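Local atomic coordinates of metallophosphoesterase (Sphaerobacter thermophilus, PDB entry 3RQZ), a protein that binds zinc ions and probably acts as a phosphatase, as a member of the YfcE family of metallophosphoesterases. Residues Asp31-Gly36 against Gly111-Val116; Glu126-Ala131 against Cys146-Thr151; Leu136-Phe141 against Arg183-Pro188. All blocks are in the same frame, centred on the assembly; numbering follows the deposited sequence.

Contact 1 of 3, residues Asp31-Gly36 against Gly111-Val116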
# COMPACT_ATOMS: atom_id res chain seq x y z
N ASP A 31 -1.06 -15.00 -6.49
CA ASP A 31 -0.78 -14.58 -5.11
C ASP A 31 -1.03 -13.09 -5.01
O ASP A 31 -1.05 -12.38 -6.02
CB ASP A 31 0.68 -14.92 -4.69
CG ASP A 31 0.88 -14.96 -3.16
OD1 ASP A 31 -0.10 -14.88 -2.37
OD2 ASP A 31 2.06 -15.09 -2.73
N ILE A 32 -1.29 -12.63 -3.79
CA ILE A 32 -1.54 -11.22 -3.50
C ILE A 32 -0.61 -10.79 -2.36
O ILE A 32 -0.52 -11.47 -1.32
CB ILE A 32 -3.02 -11.00 -3.16
CG1 ILE A 32 -3.89 -11.28 -4.42
CG2 ILE A 32 -3.28 -9.58 -2.56
CD1 ILE A 32 -5.38 -11.49 -4.14
N TRP A 33 0.13 -9.70 -2.57
CA TRP A 33 1.02 -9.19 -1.53
C TRP A 33 0.56 -7.83 -1.02
O TRP A 33 0.29 -6.94 -1.82
CB TRP A 33 2.45 -8.98 -2.05
CG TRP A 33 3.16 -10.16 -2.61
CD1 TRP A 33 2.80 -11.49 -2.52
CD2 TRP A 33 4.40 -10.13 -3.30
NE1 TRP A 33 3.75 -12.27 -3.16
CE2 TRP A 33 4.75 -11.46 -3.62
CE3 TRP A 33 5.26 -9.09 -3.68
CZ2 TRP A 33 5.92 -11.78 -4.34
CZ3 TRP A 33 6.45 -9.42 -4.39
CH2 TRP A 33 6.74 -10.75 -4.71
N SER A 34 0.47 -7.68 0.30
CA SER A 34 0.07 -6.41 0.91
C SER A 34 1.27 -5.71 1.55
O SER A 34 2.02 -6.30 2.35
CB SER A 34 -1.03 -6.64 1.95
OG SER A 34 -1.27 -5.47 2.76
N LEU A 35 1.45 -4.44 1.20
CA LEU A 35 2.51 -3.65 1.78
C LEU A 35 2.06 -2.80 2.96
O LEU A 35 2.76 -1.88 3.37
CB LEU A 35 3.16 -2.79 0.67
CG LEU A 35 4.19 -3.46 -0.22
CD1 LEU A 35 3.72 -4.81 -0.79
CD2 LEU A 35 4.69 -2.50 -1.38
N GLY A 36 0.91 -3.11 3.55
CA GLY A 36 0.54 -2.47 4.82
C GLY A 36 -0.33 -1.25 4.65
O GLY A 36 -0.70 -0.88 3.51
N GLY A 111 13.78 -14.69 -1.67
CA GLY A 111 14.35 -14.89 -3.00
C GLY A 111 14.85 -13.58 -3.55
O GLY A 111 15.62 -12.88 -2.90
N ASP A 112 14.34 -13.21 -4.72
CA ASP A 112 14.73 -11.96 -5.39
C ASP A 112 14.03 -10.70 -4.90
O ASP A 112 14.19 -9.63 -5.49
CB ASP A 112 14.55 -12.11 -6.90
CG ASP A 112 15.60 -12.99 -7.53
OD1 ASP A 112 16.64 -13.28 -6.88
OD2 ASP A 112 15.37 -13.40 -8.70
N TRP A 113 13.25 -10.78 -3.82
CA TRP A 113 12.56 -9.56 -3.37
C TRP A 113 12.56 -9.28 -1.89
O TRP A 113 12.57 -10.18 -1.09
CB TRP A 113 11.12 -9.48 -3.92
CG TRP A 113 10.35 -10.74 -3.81
CD1 TRP A 113 9.63 -11.18 -2.73
CD2 TRP A 113 10.20 -11.75 -4.84
NE1 TRP A 113 9.05 -12.41 -3.02
CE2 TRP A 113 9.38 -12.77 -4.31
CE3 TRP A 113 10.70 -11.88 -6.14
CZ2 TRP A 113 9.04 -13.92 -5.05
CZ3 TRP A 113 10.36 -13.02 -6.88
CH2 TRP A 113 9.53 -14.03 -6.33
N THR A 114 12.56 -7.99 -1.56
CA THR A 114 12.42 -7.51 -0.20
C THR A 114 11.17 -6.66 -0.25
O THR A 114 10.94 -5.94 -1.26
CB THR A 114 13.64 -6.65 0.21
OG1 THR A 114 14.82 -7.47 0.18
CG2 THR A 114 13.43 -6.05 1.61
N VAL A 115 10.33 -6.75 0.80
CA VAL A 115 9.07 -6.00 0.84
C VAL A 115 8.93 -5.31 2.21
O VAL A 115 9.06 -5.98 3.26
CB VAL A 115 7.85 -6.92 0.61
CG1 VAL A 115 6.52 -6.05 0.70
CG2 VAL A 115 7.96 -7.67 -0.74
N VAL A 116 8.70 -4.00 2.18
CA VAL A 116 8.50 -3.17 3.37
C VAL A 116 7.42 -2.13 3.04
O VAL A 116 7.08 -1.88 1.88
CB VAL A 116 9.80 -2.39 3.79
CG1 VAL A 116 10.89 -3.36 4.34
CG2 VAL A 116 10.37 -1.57 2.58

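Contact 2 of 3, residues Glu126-Ala131 against Cys146-Thr151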
# COMPACT_ATOMS: atom_id res chain seq x y z
N GLU A 126 9.82 5.45 6.66
CA GLU A 126 10.53 6.36 5.72
C GLU A 126 9.88 6.37 4.35
O GLU A 126 9.61 5.32 3.79
CB GLU A 126 12.01 5.97 5.60
CG GLU A 126 12.83 6.88 4.63
CD GLU A 126 14.33 6.59 4.67
OE1 GLU A 126 14.76 5.46 4.35
OE2 GLU A 126 15.09 7.51 5.02
N TYR A 127 9.64 7.56 3.81
CA TYR A 127 9.10 7.71 2.44
C TYR A 127 10.24 7.67 1.43
O TYR A 127 11.30 8.24 1.67
CB TYR A 127 8.35 9.03 2.25
CG TYR A 127 7.17 9.26 3.17
CD1 TYR A 127 5.90 8.76 2.84
CD2 TYR A 127 7.32 10.01 4.33
CE1 TYR A 127 4.80 8.99 3.69
CE2 TYR A 127 6.25 10.25 5.17
CZ TYR A 127 4.98 9.75 4.84
OH TYR A 127 3.92 9.98 5.66
N ILE A 128 10.03 7.02 0.30
CA ILE A 128 10.97 7.11 -0.81
C ILE A 128 10.28 7.78 -1.99
O ILE A 128 9.42 7.18 -2.63
CB ILE A 128 11.47 5.73 -1.26
CG1 ILE A 128 12.03 4.95 -0.06
CG2 ILE A 128 12.48 5.93 -2.45
CD1 ILE A 128 12.65 3.55 -0.38
N TYR A 129 10.65 9.03 -2.27
CA TYR A 129 10.04 9.75 -3.40
C TYR A 129 11.03 10.56 -4.24
O TYR A 129 10.62 11.33 -5.13
CB TYR A 129 8.88 10.65 -2.94
CG TYR A 129 9.27 11.60 -1.82
CD1 TYR A 129 10.02 12.76 -2.08
CD2 TYR A 129 8.90 11.33 -0.51
CE1 TYR A 129 10.37 13.63 -1.06
CE2 TYR A 129 9.26 12.20 0.54
CZ TYR A 129 9.99 13.34 0.25
OH TYR A 129 10.37 14.21 1.26
N ASN A 130 12.32 10.43 -3.95
CA ASN A 130 13.34 11.09 -4.77
C ASN A 130 14.62 10.23 -4.89
O ASN A 130 14.74 9.18 -4.23
CB ASN A 130 13.63 12.53 -4.27
CG ASN A 130 14.18 12.56 -2.82
OD1 ASN A 130 14.71 11.58 -2.33
ND2 ASN A 130 14.02 13.70 -2.14
N ALA A 131 15.55 10.66 -5.73
CA ALA A 131 16.77 9.87 -5.96
C ALA A 131 17.70 9.78 -4.74
O ALA A 131 18.29 8.71 -4.48
CB ALA A 131 17.54 10.40 -7.19
N CYS A 146 13.25 -4.36 -4.43
CA CYS A 146 12.57 -3.93 -3.18
C CYS A 146 11.24 -3.25 -3.49
O CYS A 146 11.19 -2.27 -4.28
CB CYS A 146 13.43 -2.98 -2.35
SG CYS A 146 12.75 -2.67 -0.67
N PHE A 147 10.16 -3.77 -2.91
CA PHE A 147 8.83 -3.21 -3.06
C PHE A 147 8.49 -2.40 -1.84
O PHE A 147 8.66 -2.86 -0.70
CB PHE A 147 7.77 -4.32 -3.27
CG PHE A 147 7.93 -5.04 -4.58
CD1 PHE A 147 7.43 -4.47 -5.76
CD2 PHE A 147 8.67 -6.23 -4.66
CE1 PHE A 147 7.60 -5.13 -7.00
CE2 PHE A 147 8.83 -6.90 -5.88
CZ PHE A 147 8.31 -6.36 -7.05
N VAL A 148 8.00 -1.19 -2.08
CA VAL A 148 7.67 -0.24 -1.02
C VAL A 148 6.32 0.43 -1.28
O VAL A 148 5.86 0.45 -2.42
CB VAL A 148 8.78 0.85 -0.86
CG1 VAL A 148 10.16 0.23 -0.66
CG2 VAL A 148 8.81 1.82 -2.08
N GLY A 149 5.69 0.98 -0.23
CA GLY A 149 4.44 1.76 -0.37
C GLY A 149 4.59 3.13 0.27
O GLY A 149 5.60 3.84 0.02
N HIS A 150 3.58 3.51 1.06
CA HIS A 150 3.65 4.63 2.03
C HIS A 150 3.48 6.03 1.40
O HIS A 150 2.86 6.92 1.98
CB HIS A 150 4.97 4.51 2.83
CG HIS A 150 5.07 5.33 4.09
ND1 HIS A 150 3.98 5.69 4.86
CD2 HIS A 150 6.16 5.80 4.73
CE1 HIS A 150 4.41 6.38 5.90
NE2 HIS A 150 5.73 6.45 5.86
N THR A 151 4.00 6.24 0.20
CA THR A 151 3.83 7.55 -0.43
C THR A 151 2.46 7.70 -1.09
O THR A 151 2.00 8.82 -1.31
CB THR A 151 4.89 7.75 -1.53
OG1 THR A 151 4.72 6.70 -2.50
CG2 THR A 151 6.31 7.67 -0.95
O HOH W 1 8.28 4.69 0.44

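Contact 3 of 3, residues Leu136-Phe141 against Arg183-Pro188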
# COMPACT_ATOMS: atom_id res chain seq x y z
N LEU A 136 20.17 6.13 -0.83
CA LEU A 136 20.52 5.70 0.52
C LEU A 136 19.93 4.32 0.85
O LEU A 136 20.35 3.65 1.79
CB LEU A 136 20.09 6.78 1.55
CG LEU A 136 20.87 8.11 1.52
CD1 LEU A 136 20.07 9.28 2.11
CD2 LEU A 136 22.27 8.01 2.19
N ASN A 137 18.95 3.89 0.05
CA ASN A 137 18.19 2.66 0.34
C ASN A 137 18.61 1.42 -0.42
O ASN A 137 18.37 0.29 0.03
CB ASN A 137 16.68 2.92 0.23
CG ASN A 137 16.09 3.38 1.53
OD1 ASN A 137 15.92 2.57 2.44
ND2 ASN A 137 15.77 4.66 1.64
N PHE A 138 19.27 1.62 -1.56
CA PHE A 138 19.82 0.50 -2.33
C PHE A 138 20.84 -0.35 -1.57
O PHE A 138 20.77 -1.57 -1.67
CB PHE A 138 20.34 0.95 -3.70
CG PHE A 138 19.25 1.05 -4.74
CD1 PHE A 138 18.76 -0.10 -5.36
CD2 PHE A 138 18.71 2.30 -5.10
CE1 PHE A 138 17.72 -0.03 -6.31
CE2 PHE A 138 17.69 2.37 -6.05
CZ PHE A 138 17.20 1.20 -6.67
N PRO A 139 21.74 0.27 -0.77
CA PRO A 139 22.61 -0.55 0.10
C PRO A 139 21.88 -1.25 1.25
O PRO A 139 22.43 -2.19 1.84
CB PRO A 139 23.63 0.46 0.65
CG PRO A 139 23.55 1.67 -0.28
CD PRO A 139 22.09 1.70 -0.71
N ALA A 140 20.66 -0.80 1.55
CA ALA A 140 19.86 -1.32 2.67
C ALA A 140 19.05 -2.61 2.39
O ALA A 140 18.42 -3.17 3.28
CB ALA A 140 18.93 -0.21 3.25
N PHE A 141 19.06 -3.08 1.14
CA PHE A 141 18.52 -4.39 0.82
C PHE A 141 19.49 -5.08 -0.12
O PHE A 141 20.25 -4.41 -0.82
CB PHE A 141 17.08 -4.32 0.26
CG PHE A 141 16.98 -3.74 -1.13
CD1 PHE A 141 16.99 -2.36 -1.33
CD2 PHE A 141 16.88 -4.59 -2.24
CE1 PHE A 141 16.87 -1.81 -2.64
CE2 PHE A 141 16.76 -4.06 -3.54
CZ PHE A 141 16.77 -2.66 -3.75
N ARG A 183 19.01 -3.48 -10.28
CA ARG A 183 18.16 -3.58 -9.12
C ARG A 183 17.16 -2.42 -9.14
O ARG A 183 17.48 -1.37 -9.69
CB ARG A 183 19.05 -3.51 -7.89
CG ARG A 183 20.19 -4.53 -7.95
CD ARG A 183 21.16 -4.25 -6.81
NE ARG A 183 20.49 -4.55 -5.58
CZ ARG A 183 20.60 -3.89 -4.44
NH1 ARG A 183 21.38 -2.82 -4.31
NH2 ARG A 183 19.90 -4.33 -3.42
N TYR A 184 15.98 -2.62 -8.56
CA TYR A 184 14.87 -1.65 -8.63
C TYR A 184 14.21 -1.46 -7.28
O TYR A 184 14.09 -2.42 -6.51
CB TYR A 184 13.78 -2.12 -9.60
CG TYR A 184 14.11 -1.85 -11.04
CD1 TYR A 184 13.83 -0.61 -11.61
CD2 TYR A 184 14.74 -2.82 -11.83
CE1 TYR A 184 14.17 -0.35 -12.96
CE2 TYR A 184 15.09 -2.56 -13.14
CZ TYR A 184 14.78 -1.33 -13.69
OH TYR A 184 15.10 -1.09 -15.00
N ILE A 185 13.74 -0.23 -7.02
CA ILE A 185 12.80 0.04 -5.91
C ILE A 185 11.51 0.38 -6.65
O ILE A 185 11.55 1.19 -7.57
CB ILE A 185 13.29 1.22 -5.01
CG1 ILE A 185 14.52 0.81 -4.18
CG2 ILE A 185 12.16 1.72 -4.08
CD1 ILE A 185 15.14 1.97 -3.36
N ILE A 186 10.40 -0.25 -6.27
CA ILE A 186 9.13 -0.22 -7.00
C ILE A 186 8.00 -0.02 -6.01
O ILE A 186 7.97 -0.72 -5.00
CB ILE A 186 8.85 -1.61 -7.70
CG1 ILE A 186 9.94 -2.00 -8.71
CG2 ILE A 186 7.46 -1.65 -8.37
CD1 ILE A 186 10.06 -1.06 -9.80
N ASN A 187 7.09 0.93 -6.30
CA ASN A 187 5.94 1.26 -5.46
C ASN A 187 4.67 1.07 -6.31
O ASN A 187 4.55 1.64 -7.40
CB ASN A 187 6.07 2.74 -4.95
CG ASN A 187 5.07 3.10 -3.86
OD1 ASN A 187 3.89 2.68 -3.88
ND2 ASN A 187 5.51 3.94 -2.90
N PRO A 188 3.73 0.22 -5.84
CA PRO A 188 2.48 0.01 -6.59
C PRO A 188 1.46 1.15 -6.46
O PRO A 188 0.37 1.05 -7.05
CB PRO A 188 1.93 -1.26 -5.94
CG PRO A 188 2.35 -1.10 -4.48
CD PRO A 188 3.78 -0.61 -4.62

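Contact 1 of 3, residues Asp31-Gly36 against Gly111-Val116
W33 holds CG anti to its carbonyl carbon (chi1 -59°) and W113 sets CG between its backbone N and carbonyl carbon (chi1 45°); from these positions the two indoles meet between the paired beta-sheets of the calcineurin-like fold. Strand 31-34 belongs to the six-stranded sheet and strand 113-116 to the five-stranded one. The side chains cross at about a right angle, and the corner atom W33 CH2 sits over one face of the W113 ring, toward its rim, 3.3 Å from W113 NE1. With planes 42° apart, the six-membered ring of W33 and the five-membered ring of W113 form an oblique pair. A weak bond from W33 NE1 to D31 OD2, which lies in the indole plane at 3.3 Å, may help orient the W33 ring. F206, of the same sheet as W33, meets W113 edge-to-face. An alanine in place of W113 would probably open a gap between the sheets, leaving W33 CH2 and the F206 ring without the indole they pack on. Nearer the zinc site the spacing closes: L35, just past its strand, brings CD1 to 3.4 Å from V115 CG1, tighter than usual for two carbons.

Contact 2 of 3, residues Glu126-Ala131 against Cys146-Thr151
E126 meets H150 through its backbone, its O lying near the plane of the imidazole at the ring edge, 3.6 Å from H150 CD2; its carboxylate turns to S119, R121 and N137. Next comes Y127, whose CG stands anti to the carbonyl carbon (chi1 -59°). Its ring forms an offset stack with the imidazole of H150, centroids 3.9 Å apart and planes within 8°, with Y127 CE1 over the middle of the smaller ring. That same CE1 has H150 O in its ring plane at 3.3 Å, so tyrosine touches both ring and backbone of the histidine. H150 is a zinc ligand, its side chain about 2 Å from the metal; with the metal, a bond from NE2 to W125 O and the flat cover of Y127 should restrict its rotation. I128 reaches across by water: its N donates to a water at 2.9 Å, which donates in turn to G149 O. I128 CD1 packs on V148 CG1 at 4.2 Å, while I128 O lies 3.6 Å from T151 CG2, the methyl that Y127 also meets at its ring edge. N130 then serves as N-cap of helix 131-137, its OD1 bonded to I133 N. The loop thus leads into that helix, whose A134 and N137 touch I128, and faces the end of strand 145-147, which runs between strands 113-116 and 184-188.

Contact 3 of 3, residues Leu136-Phe141 against Arg183-Pro188
R183 and F141 reach toward each other tip to tip, and the dense part of this contact gathers round the guanidinium group. The arginine chain bends at chi3 (68°), which turns NE from the extended course. R183 NH1 then donates to F138 O at 3.0 Å with an N-H...O angle of 157°; the carbonyl oxygen lies in the guanidinium plane, although the donor stands above the carbonyl plane. R183 NH2 adds a weak bond to F138 O and a short one to F141 O, 2.6 Å. One group thus grips two backbone carbonyls three residues apart, those of F138 and F141. The guanidinium also meets a face of the F141 ring at a tilt, NH2 above the ring toward its rim, a cation-pi pair with R183 CZ 4.3 Å from the centroid and 24° off the normal. E159 forms a salt bridge with R183 NH1 and would probably offset the charge, while T143 O takes a further bond from NH2.

Deeper in, I185 serves both phenyl rings. Its CG1 is 3.7 Å from F138 CZ and 3.8 Å from F141 CE1, and its CD1 makes a CH-pi contact over the F138 face, 4.0 Å from the centroid; Y184 N approaches that ring in plane at the edge.

The packing thins at N137, where CB only approaches I185 CD1 at 4.0 Å and the amide group is bonded to I133 O, E126 OE1 and R121 N. On the solvent side P139 is exposed and turned away from the strand, and R183 itself is partly exposed.

Helix 131-137 and its exit belong to a beta-alpha-beta crossover between the parallel strands 113-116 and 145-147, laid here on the outer face of the five-stranded sheet, consistent with the layered alpha/beta architecture of calcineurin-like phosphoesterases.

All three contacts use the five-stranded sheet: strands 113-116, 145-147 and 184-188 lie side by side in it, one from each contact. Centres of contacts 2 and 3 are about 8 Å apart, those of contacts 1 and 2 about 14 Å, and those of contacts 1 and 3 about 13 Å. Along the chain contact 1 closes first; contacts 2 and 3 then alternate their segments. Probable backbone bonds tie neighbours together, T114 O to F147 N at 2.8 Å and C146 O to I186 N at 2.9 Å. Contact 1 joins this sheet to the six-stranded one, contact 3 lays the crossover on its outer face, and contact 2 carries its strand end to the zinc site.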